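Local structure of erythrocyte membrane protein 1 (Plasmodium falciparum, 2XU0) at residues A[41-49]-A[232-240]. The protein probably binds host cell-surface receptors as an adhesin of the infected erythrocyte membrane, this chain being its N-terminal segment and first Duffy-binding-like domain, implicated in rosetting. The protein carries 10 engineered substitutions. Numbering follows the deposited sequence. Where two conformers were deposited one is given.
Sequences KNPYEQQLK and LTPEARKHY
The ring of Y44 is held between the helix 234-239 and its own chain: A236 CA lies over one face, 3.8 Å from the ring centroid in a CH-pi contact 17° off the normal, and P43 CB covers the opposite face. The carbonyl O of E235 sits over the A236 face, towards the phenol end. H239 meets Y44 obliquely, the planes at 50° and the centroids 5.2 Å apart, with Y44 CD2 over one imidazole face; Y240 CZ lies at the edge of that imidazole, and H239 CD2 over one face of the Y240 ring. At the Y240 ring edge, ND2 of N42, which also donates to a bound glycerol, makes a weak, bent bond of 2.8 Å to Y240 OH, a hydroxyl whose stronger partner is D255 on helix 249-268. With CG of N42 anti to the backbone N (chi1 173°), OD1 accepts from Y44 N at 3.1 Å, the donor lying above the amide plane, an Asx turn within the type I turn 42-45. These turns shape the part of the PfEMP1 N-terminal segment that docks on the short helix 234-239 of the Duffy-binding domain, with T233 at its N-cap position. K238 curls back through bends at chi2 and chi4, and its NZ donates in the carbonyl plane to E235 O (2.8 Å) and weakly to Y44 OH. Apart from these polar contacts, L48 CD2 meets L232 CD2 at 4.1 Å while L48 CD1 packs on Y240 CZ.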
loop_
_atom_site.group_PDB
_atom_site.type_symbol
_atom_site.label_atom_id
_atom_site.label_comp_id
_atom_site.label_asym_id
_atom_site.label_seq_id
_atom_site.Cartn_x
_atom_site.Cartn_y
_atom_site.Cartn_z
ATOM N N LYS A 41 19.804 24.446 5.925
ATOM C CA LYS A 41 19.204 25.514 5.138
ATOM C C LYS A 41 19.667 25.435 3.689
ATOM O O LYS A 41 20.845 25.189 3.396
ATOM C CB LYS A 41 19.483 26.895 5.756
ATOM C CG LYS A 41 18.648 28.019 5.151
ATOM C CD LYS A 41 17.912 28.832 6.208
ATOM C CE LYS A 41 17.004 29.886 5.608
ATOM N NZ LYS A 41 17.752 30.938 4.866
ATOM N N ASN A 42 18.698 25.567 2.789
ATOM C CA ASN A 42 18.939 25.582 1.364
ATOM C C ASN A 42 18.676 27.030 0.925
ATOM O O ASN A 42 17.529 27.494 0.961
ATOM C CB ASN A 42 18.055 24.562 0.625
ATOM C CG ASN A 42 18.153 24.649 -0.883
ATOM O OD1 ASN A 42 19.065 25.270 -1.447
ATOM N ND2 ASN A 42 17.201 24.050 -1.573
ATOM N N PRO A 43 19.743 27.772 0.552
ATOM C CA PRO A 43 19.553 29.180 0.152
ATOM C C PRO A 43 18.803 29.348 -1.160
ATOM O O PRO A 43 18.295 30.428 -1.434
ATOM C CB PRO A 43 20.990 29.705 0.011
ATOM C CG PRO A 43 21.871 28.678 0.646
ATOM C CD PRO A 43 21.166 27.383 0.477
ATOM N N TYR A 44 18.705 28.274 -1.945
ATOM C CA TYR A 44 18.134 28.278 -3.292
ATOM C C TYR A 44 16.712 27.745 -3.444
ATOM O O TYR A 44 16.210 27.676 -4.564
ATOM C CB TYR A 44 19.137 27.612 -4.254
ATOM C CG TYR A 44 20.561 28.049 -3.965
ATOM C CD1 TYR A 44 21.015 29.311 -4.346
ATOM C CD2 TYR A 44 21.416 27.251 -3.207
ATOM C CE1 TYR A 44 22.307 29.739 -4.039
ATOM C CE2 TYR A 44 22.707 27.672 -2.888
ATOM C CZ TYR A 44 23.150 28.914 -3.315
ATOM O OH TYR A 44 24.422 29.332 -3.017
ATOM N N GLU A 45 16.044 27.445 -2.307
ATOM C CA GLU A 45 14.686 26.905 -2.178
ATOM C C GLU A 45 13.642 27.530 -3.087
ATOM O O GLU A 45 12.918 26.820 -3.781
ATOM C CB GLU A 45 14.220 26.995 -0.719
ATOM C CG GLU A 45 14.703 25.834 0.127
ATOM C CD GLU A 45 13.947 25.564 1.414
ATOM O OE1 GLU A 45 12.833 26.112 1.588
ATOM O OE2 GLU A 45 14.460 24.772 2.239
ATOM N N GLN A 46 13.598 28.860 -3.115
ATOM C CA GLN A 46 12.632 29.651 -3.881
ATOM C C GLN A 46 12.701 29.458 -5.392
ATOM O O GLN A 46 11.694 29.680 -6.066
ATOM C CB GLN A 46 12.656 31.150 -3.479
ATOM C CG GLN A 46 12.987 31.450 -1.999
ATOM C CD GLN A 46 14.436 31.205 -1.581
ATOM O OE1 GLN A 46 15.355 31.076 -2.404
ATOM N NE2 GLN A 46 14.659 31.086 -0.279
ATOM N N GLN A 47 13.856 29.000 -5.918
ATOM C CA GLN A 47 14.049 28.742 -7.358
ATOM C C GLN A 47 13.377 27.423 -7.782
ATOM O O GLN A 47 13.151 27.196 -8.976
ATOM C CB GLN A 47 15.555 28.694 -7.720
ATOM C CG GLN A 47 16.164 30.047 -8.053
ATOM C CD GLN A 47 16.560 30.799 -6.814
ATOM O OE1 GLN A 47 15.761 31.529 -6.218
ATOM N NE2 GLN A 47 17.803 30.638 -6.395
ATOM N N LEU A 48 13.096 26.547 -6.796
ATOM C CA LEU A 48 12.464 25.237 -6.976
ATOM C C LEU A 48 11.015 25.293 -6.528
ATOM O O LEU A 48 10.233 24.401 -6.860
ATOM C CB LEU A 48 13.220 24.162 -6.178
ATOM C CG LEU A 48 14.659 23.820 -6.595
ATOM C CD1 LEU A 48 15.146 22.644 -5.821
ATOM C CD2 LEU A 48 14.764 23.519 -8.088
ATOM N N LYS A 49 10.652 26.354 -5.786
ATOM C CA LYS A 49 9.297 26.573 -5.307
ATOM C C LYS A 49 8.368 26.865 -6.476
ATOM O O LYS A 49 8.656 27.731 -7.304
ATOM C CB LYS A 49 9.267 27.698 -4.261
ATOM C CG LYS A 49 7.910 27.890 -3.586
ATOM C CD LYS A 49 7.825 27.204 -2.222
ATOM C CE LYS A 49 6.606 27.636 -1.444
ATOM N NZ LYS A 49 5.340 27.195 -2.084
ATOM N N LEU A 232 18.374 27.644 -13.405
ATOM C CA LEU A 232 18.800 28.095 -12.075
ATOM C C LEU A 232 19.924 29.119 -12.185
ATOM O O LEU A 232 20.601 29.158 -13.212
ATOM C CB LEU A 232 19.277 26.913 -11.198
ATOM C CG LEU A 232 18.301 25.767 -10.869
ATOM C CD1 LEU A 232 19.049 24.594 -10.275
ATOM C CD2 LEU A 232 17.215 26.204 -9.907
ATOM N N THR A 233 20.138 29.929 -11.117
ATOM C CA THR A 233 21.225 30.915 -11.047
ATOM C C THR A 233 22.542 30.125 -10.919
ATOM O O THR A 233 22.512 29.051 -10.315
ATOM C CB THR A 233 21.032 31.895 -9.868
ATOM O OG1 THR A 233 21.275 31.232 -8.627
ATOM C CG2 THR A 233 19.662 32.558 -9.858
ATOM N N PRO A 234 23.697 30.596 -11.456
ATOM C CA PRO A 234 24.937 29.790 -11.353
ATOM C C PRO A 234 25.299 29.261 -9.961
ATOM O O PRO A 234 25.835 28.157 -9.858
ATOM C CB PRO A 234 26.028 30.712 -11.923
ATOM C CG PRO A 234 25.391 32.060 -12.084
ATOM C CD PRO A 234 23.926 31.830 -12.238
ATOM N N GLU A 235 25.002 30.038 -8.902
ATOM C CA GLU A 235 25.277 29.681 -7.503
ATOM C C GLU A 235 24.384 28.521 -7.029
ATOM O O GLU A 235 24.829 27.705 -6.218
ATOM C CB GLU A 235 25.156 30.889 -6.554
ATOM C CG GLU A 235 25.598 32.221 -7.139
ATOM C CD GLU A 235 24.479 32.968 -7.838
ATOM O OE1 GLU A 235 23.623 33.559 -7.139
ATOM O OE2 GLU A 235 24.436 32.929 -9.088
ATOM N N ALA A 236 23.136 28.453 -7.530
ATOM C CA ALA A 236 22.196 27.365 -7.236
ATOM C C ALA A 236 22.648 26.126 -8.023
ATOM O O ALA A 236 22.665 25.018 -7.477
ATOM C CB ALA A 236 20.788 27.760 -7.651
ATOM N N ARG A 237 23.067 26.336 -9.298
ATOM C CA ARG A 237 23.574 25.293 -10.190
ATOM C C ARG A 237 24.770 24.575 -9.583
ATOM O O ARG A 237 24.908 23.378 -9.809
ATOM C CB ARG A 237 23.948 25.858 -11.570
ATOM C CG ARG A 237 22.758 26.209 -12.458
ATOM C CD ARG A 237 23.173 26.796 -13.805
ATOM N NE ARG A 237 23.493 25.765 -14.798
ATOM C CZ ARG A 237 24.725 25.359 -15.097
ATOM N NH1 ARG A 237 25.778 25.893 -14.486
ATOM N NH2 ARG A 237 24.915 24.415 -16.011
ATOM N N LYS A 238 25.619 25.281 -8.806
ATOM C CA LYS A 238 26.783 24.655 -8.174
ATOM C C LYS A 238 26.410 23.898 -6.910
ATOM O O LYS A 238 27.038 22.888 -6.597
ATOM C CB LYS A 238 27.982 25.617 -7.988
ATOM C CG LYS A 238 27.760 26.794 -7.055
ATOM C CD LYS A 238 28.491 26.616 -5.725
ATOM C CE LYS A 238 28.065 27.623 -4.680
ATOM N NZ LYS A 238 26.714 27.329 -4.129
ATOM N N HIS A 239 25.358 24.367 -6.200
ATOM C CA HIS A 239 24.819 23.701 -5.014
ATOM C C HIS A 239 24.271 22.325 -5.443
ATOM O O HIS A 239 24.467 21.339 -4.735
ATOM C CB HIS A 239 23.711 24.557 -4.386
ATOM C CG HIS A 239 23.114 23.973 -3.143
ATOM N ND1 HIS A 239 23.716 24.133 -1.912
ATOM C CD2 HIS A 239 21.979 23.251 -2.987
ATOM C CE1 HIS A 239 22.934 23.506 -1.047
ATOM N NE2 HIS A 239 21.874 22.965 -1.648
ATOM N N TYR A 240 23.632 22.269 -6.633
ATOM C CA TYR A 240 23.085 21.049 -7.218
ATOM C C TYR A 240 24.043 20.411 -8.225
ATOM O O TYR A 240 23.618 19.834 -9.221
ATOM C CB TYR A 240 21.711 21.338 -7.837
ATOM C CG TYR A 240 20.677 21.634 -6.782
ATOM C CD1 TYR A 240 20.225 22.931 -6.570
ATOM C CD2 TYR A 240 20.186 20.625 -5.954
ATOM C CE1 TYR A 240 19.279 23.215 -5.585
ATOM C CE2 TYR A 240 19.251 20.898 -4.956
ATOM C CZ TYR A 240 18.798 22.196 -4.775
ATOM O OH TYR A 240 17.874 22.492 -3.799
#